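Long-range contact in putative oxygenase (Streptomyces viridochromogenes Tue57, PDB 4XAA), which probably acts as an iron- and 2-oxoglutarate-dependent oxygenase in orthosomycin antibiotic biosynthesis, and holds a nickel ion in this crystal: residues Pro67-Val72 against Leu111-Pro116. Residues are numbered along the deposited sequence; the frame is centred on the assembly and turned at random.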
ATOM      1  N   PRO A  67      -7.142  20.557  -6.682  1.00 60.55           N
ATOM      2  CA  PRO A  67      -6.038  19.601  -6.872  1.00 59.08           C
ATOM      3  C   PRO A  67      -6.433  18.153  -6.523  1.00 55.00           C
ATOM      4  O   PRO A  67      -7.418  17.913  -5.815  1.00 54.18           O
ATOM      5  CB  PRO A  67      -4.949  20.112  -5.913  1.00 51.00           C
ATOM      6  CG  PRO A  67      -5.324  21.497  -5.594  1.00 54.37           C
ATOM      7  CD  PRO A  67      -6.812  21.581  -5.677  1.00 57.31           C
ATOM      8  N   VAL A  68      -5.667  17.193  -7.024  1.00 50.52           N
ATOM      9  CA  VAL A  68      -5.954  15.794  -6.750  1.00 50.95           C
ATOM     10  C   VAL A  68      -5.104  15.308  -5.592  1.00 48.80           C
ATOM     11  O   VAL A  68      -3.878  15.264  -5.684  1.00 46.35           O
ATOM     12  CB  VAL A  68      -5.705  14.903  -7.987  1.00 50.41           C
ATOM     13  CG1 VAL A  68      -5.821  13.429  -7.626  1.00 43.89           C
ATOM     14  CG2 VAL A  68      -6.679  15.258  -9.098  1.00 50.76           C
ATOM     15  N   LEU A  69      -5.769  14.957  -4.499  1.00 48.93           N
ATOM     16  CA  LEU A  69      -5.119  14.345  -3.348  1.00 46.14           C
ATOM     17  C   LEU A  69      -4.755  12.903  -3.689  1.00 44.24           C
ATOM     18  O   LEU A  69      -5.587  12.175  -4.220  1.00 42.96           O
ATOM     19  CB  LEU A  69      -6.041  14.401  -2.125  1.00 43.21           C
ATOM     20  CG  LEU A  69      -5.501  13.852  -0.798  1.00 43.53           C
ATOM     21  CD1 LEU A  69      -4.334  14.682  -0.302  1.00 42.82           C
ATOM     22  CD2 LEU A  69      -6.610  13.789   0.240  1.00 40.59           C
ATOM     23  N   TYR A  70      -3.513  12.498  -3.426  1.00 40.94           N
ATOM     24  CA  TYR A  70      -3.134  11.111  -3.663  1.00 41.47           C
ATOM     25  C   TYR A  70      -2.403  10.484  -2.476  1.00 41.85           C
ATOM     26  O   TYR A  70      -2.184   9.279  -2.453  1.00 41.24           O
ATOM     27  CB  TYR A  70      -2.287  10.979  -4.937  1.00 40.01           C
ATOM     28  CG  TYR A  70      -0.969  11.719  -4.936  1.00 46.41           C
ATOM     29  CD1 TYR A  70       0.188  11.125  -4.443  1.00 43.53           C
ATOM     30  CD2 TYR A  70      -0.872  13.006  -5.456  1.00 42.51           C
ATOM     31  CE1 TYR A  70       1.399  11.803  -4.450  1.00 42.36           C
ATOM     32  CE2 TYR A  70       0.322  13.685  -5.465  1.00 42.12           C
ATOM     33  CZ  TYR A  70       1.460  13.084  -4.960  1.00 44.27           C
ATOM     34  OH  TYR A  70       2.663  13.767  -4.982  1.00 44.82           O
ATOM     35  N   ARG A  71      -2.047  11.282  -1.477  1.00 41.61           N
ATOM     36  CA  ARG A  71      -1.445  10.712  -0.279  1.00 42.23           C
ATOM     37  C   ARG A  71      -1.622  11.569   0.961  1.00 39.58           C
ATOM     38  O   ARG A  71      -1.605  12.791   0.905  1.00 42.47           O
ATOM     39  CB  ARG A  71       0.043  10.447  -0.500  1.00 37.61           C
ATOM     40  CG  ARG A  71       0.710   9.648   0.594  1.00 35.44           C
ATOM     41  CD  ARG A  71       2.168   9.597   0.328  1.00 38.51           C
ATOM     42  NE  ARG A  71       2.936   8.685   1.171  1.00 42.33           N
ATOM     43  CZ  ARG A  71       3.363   7.489   0.774  1.00 41.92           C
ATOM     44  NH1 ARG A  71       3.084   7.031  -0.441  1.00 35.97           N
ATOM     45  NH2 ARG A  71       4.080   6.745   1.593  1.00 44.64           N
ATOM     46  N   VAL A  72      -1.839  10.898   2.079  1.00 40.16           N
ATOM     47  CA  VAL A  72      -1.681  11.508   3.374  1.00 40.57           C
ATOM     48  C   VAL A  72      -0.476  10.853   4.039  1.00 40.82           C
ATOM     49  O   VAL A  72      -0.489   9.672   4.348  1.00 39.04           O
ATOM     50  CB  VAL A  72      -2.917  11.363   4.235  1.00 40.45           C
ATOM     51  CG1 VAL A  72      -2.729  12.148   5.520  1.00 41.55           C
ATOM     52  CG2 VAL A  72      -4.130  11.873   3.489  1.00 40.16           C
ATOM     53  N   LEU A 111      -1.627   6.965   4.055  1.00 39.12           N
ATOM     54  CA  LEU A 111      -2.843   6.727   3.306  1.00 39.49           C
ATOM     55  C   LEU A 111      -2.593   7.111   1.849  1.00 44.19           C
ATOM     56  O   LEU A 111      -2.319   8.274   1.539  1.00 41.19           O
ATOM     57  CB  LEU A 111      -4.002   7.524   3.895  1.00 39.63           C
ATOM     58  CG  LEU A 111      -5.390   7.438   3.264  1.00 38.39           C
ATOM     59  CD1 LEU A 111      -6.035   6.070   3.453  1.00 38.88           C
ATOM     60  CD2 LEU A 111      -6.285   8.529   3.823  1.00 42.68           C
ATOM     61  N   VAL A 112      -2.649   6.124   0.959  1.00 41.65           N
ATOM     62  CA  VAL A 112      -2.591   6.403  -0.462  1.00 48.69           C
ATOM     63  C   VAL A 112      -3.992   6.241  -1.060  1.00 50.15           C
ATOM     64  O   VAL A 112      -4.836   5.477  -0.550  1.00 39.83           O
ATOM     65  CB  VAL A 112      -1.572   5.510  -1.172  1.00 48.45           C
ATOM     66  CG1 VAL A 112      -0.344   5.349  -0.286  1.00 43.71           C
ATOM     67  CG2 VAL A 112      -2.169   4.168  -1.488  1.00 48.26           C
ATOM     68  N   LEU A 113      -4.229   7.007  -2.124  1.00 45.03           N
ATOM     69  CA  LEU A 113      -5.576   7.318  -2.585  1.00 44.53           C
ATOM     70  C   LEU A 113      -5.664   7.432  -4.072  1.00 45.17           C
ATOM     71  O   LEU A 113      -4.814   8.080  -4.695  1.00 43.95           O
ATOM     72  CB  LEU A 113      -6.056   8.657  -2.023  1.00 48.80           C
ATOM     73  CG  LEU A 113      -5.791   8.940  -0.565  1.00 46.09           C
ATOM     74  CD1 LEU A 113      -5.968  10.388  -0.326  1.00 43.85           C
ATOM     75  CD2 LEU A 113      -6.800   8.133   0.204  1.00 51.37           C
ATOM     76  N   LYS A 114      -6.726   6.849  -4.622  1.00 43.88           N
ATOM     77  CA  LYS A 114      -7.154   7.130  -5.980  1.00 45.45           C
ATOM     78  C   LYS A 114      -8.500   7.836  -5.932  1.00 45.61           C
ATOM     79  O   LYS A 114      -9.505   7.193  -5.655  1.00 45.47           O
ATOM     80  CB  LYS A 114      -7.269   5.847  -6.797  1.00 46.05           C
ATOM     81  CG  LYS A 114      -6.024   4.978  -6.816  1.00 46.66           C
ATOM     82  CD  LYS A 114      -4.874   5.624  -7.592  1.00 51.85           C
ATOM     83  CE  LYS A 114      -3.651   4.705  -7.581  1.00 50.73           C
ATOM     84  NZ  LYS A 114      -2.734   4.982  -8.712  1.00 50.07           N
ATOM     85  N   GLU A 115      -8.513   9.152  -6.169  1.00 48.46           N
ATOM     86  CA  GLU A 115      -9.763   9.905  -6.345  1.00 47.55           C
ATOM     87  C   GLU A 115     -10.523   9.304  -7.523  1.00 47.37           C
ATOM     88  O   GLU A 115      -9.915   8.737  -8.427  1.00 47.17           O
ATOM     89  CB  GLU A 115      -9.511  11.402  -6.622  1.00 48.89           C
ATOM     90  CG  GLU A 115      -8.815  12.216  -5.532  1.00 47.97           C
ATOM     91  CD  GLU A 115      -9.140  13.709  -5.619  1.00 47.69           C
ATOM     92  OE1 GLU A 115      -8.669  14.486  -4.766  1.00 47.40           O
ATOM     93  OE2 GLU A 115      -9.880  14.115  -6.538  1.00 51.50           O
ATOM     94  N   PRO A 116     -11.853   9.435  -7.528  1.00 47.73           N
ATOM     95  CA  PRO A 116     -12.607   8.986  -8.697  1.00 50.91           C
ATOM     96  C   PRO A 116     -12.218   9.795  -9.916  1.00 49.78           C
ATOM     97  O   PRO A 116     -11.922  10.972  -9.749  1.00 52.09           O
ATOM     98  CB  PRO A 116     -14.061   9.245  -8.300  1.00 50.42           C
ATOM     99  CG  PRO A 116     -14.055   9.207  -6.825  1.00 52.65           C
ATOM    100  CD  PRO A 116     -12.742   9.850  -6.435  1.00 52.10           C
TER
HETATM  101  O   HOH W   1      -5.803  10.285  -6.239  1.00 42.80           O
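Glu115 reaches across the widening end of two antiparallel strands to hold the backbone of 67-72. Its CG lies anti to the carbonyl carbon (chi1 -63°) and the chain runs extended beyond it, so that OE1 accepts a hydrogen bond from Leu69 N at 3.0 Å, the N-H meeting the oxygen from above the carboxylate plane at an N-H...O angle of 150°. Val68 CG1 packs obliquely, 3.8 Å from Glu115 CG. OE1 also pairs with Arg66 and OE2 with Arg118, salt bridges that probably keep the buried carboxylate ionised. Where the strands have parted, a water donates to Leu69 O and Leu113 O and accepts from Glu115 N. At the other end Val72 N hydrogen-bonds to Leu111 O at 2.7 Å and Leu111 N to Val72 O; the next bond, Leu113 N to Tyr70 O, is weak. Both strands belong to the larger sheet of the double-stranded beta-helix, with a classic bulge at Tyr70 and Arg71, opposite Trp57. Under helix 29-47, Leu113 CG, anti to the carbonyl carbon, and Leu69 CG, anti to the backbone N (chi1 -178°), bring Leu113 CD1 to 3.5 Å from Leu69 CG and CD2, while Val72 CG2 lies alongside Leu111 CD2. Arg71 and Val112 lie side by side on the opposite face. Arg71 CG is anti to the backbone N and the chain extended to NE, which hydrogen-bonds to His73 ND1; NH1 lies 3.8 Å from Val112 CG1, and the Arg71 side chain comes to about 6 Å from the nickel.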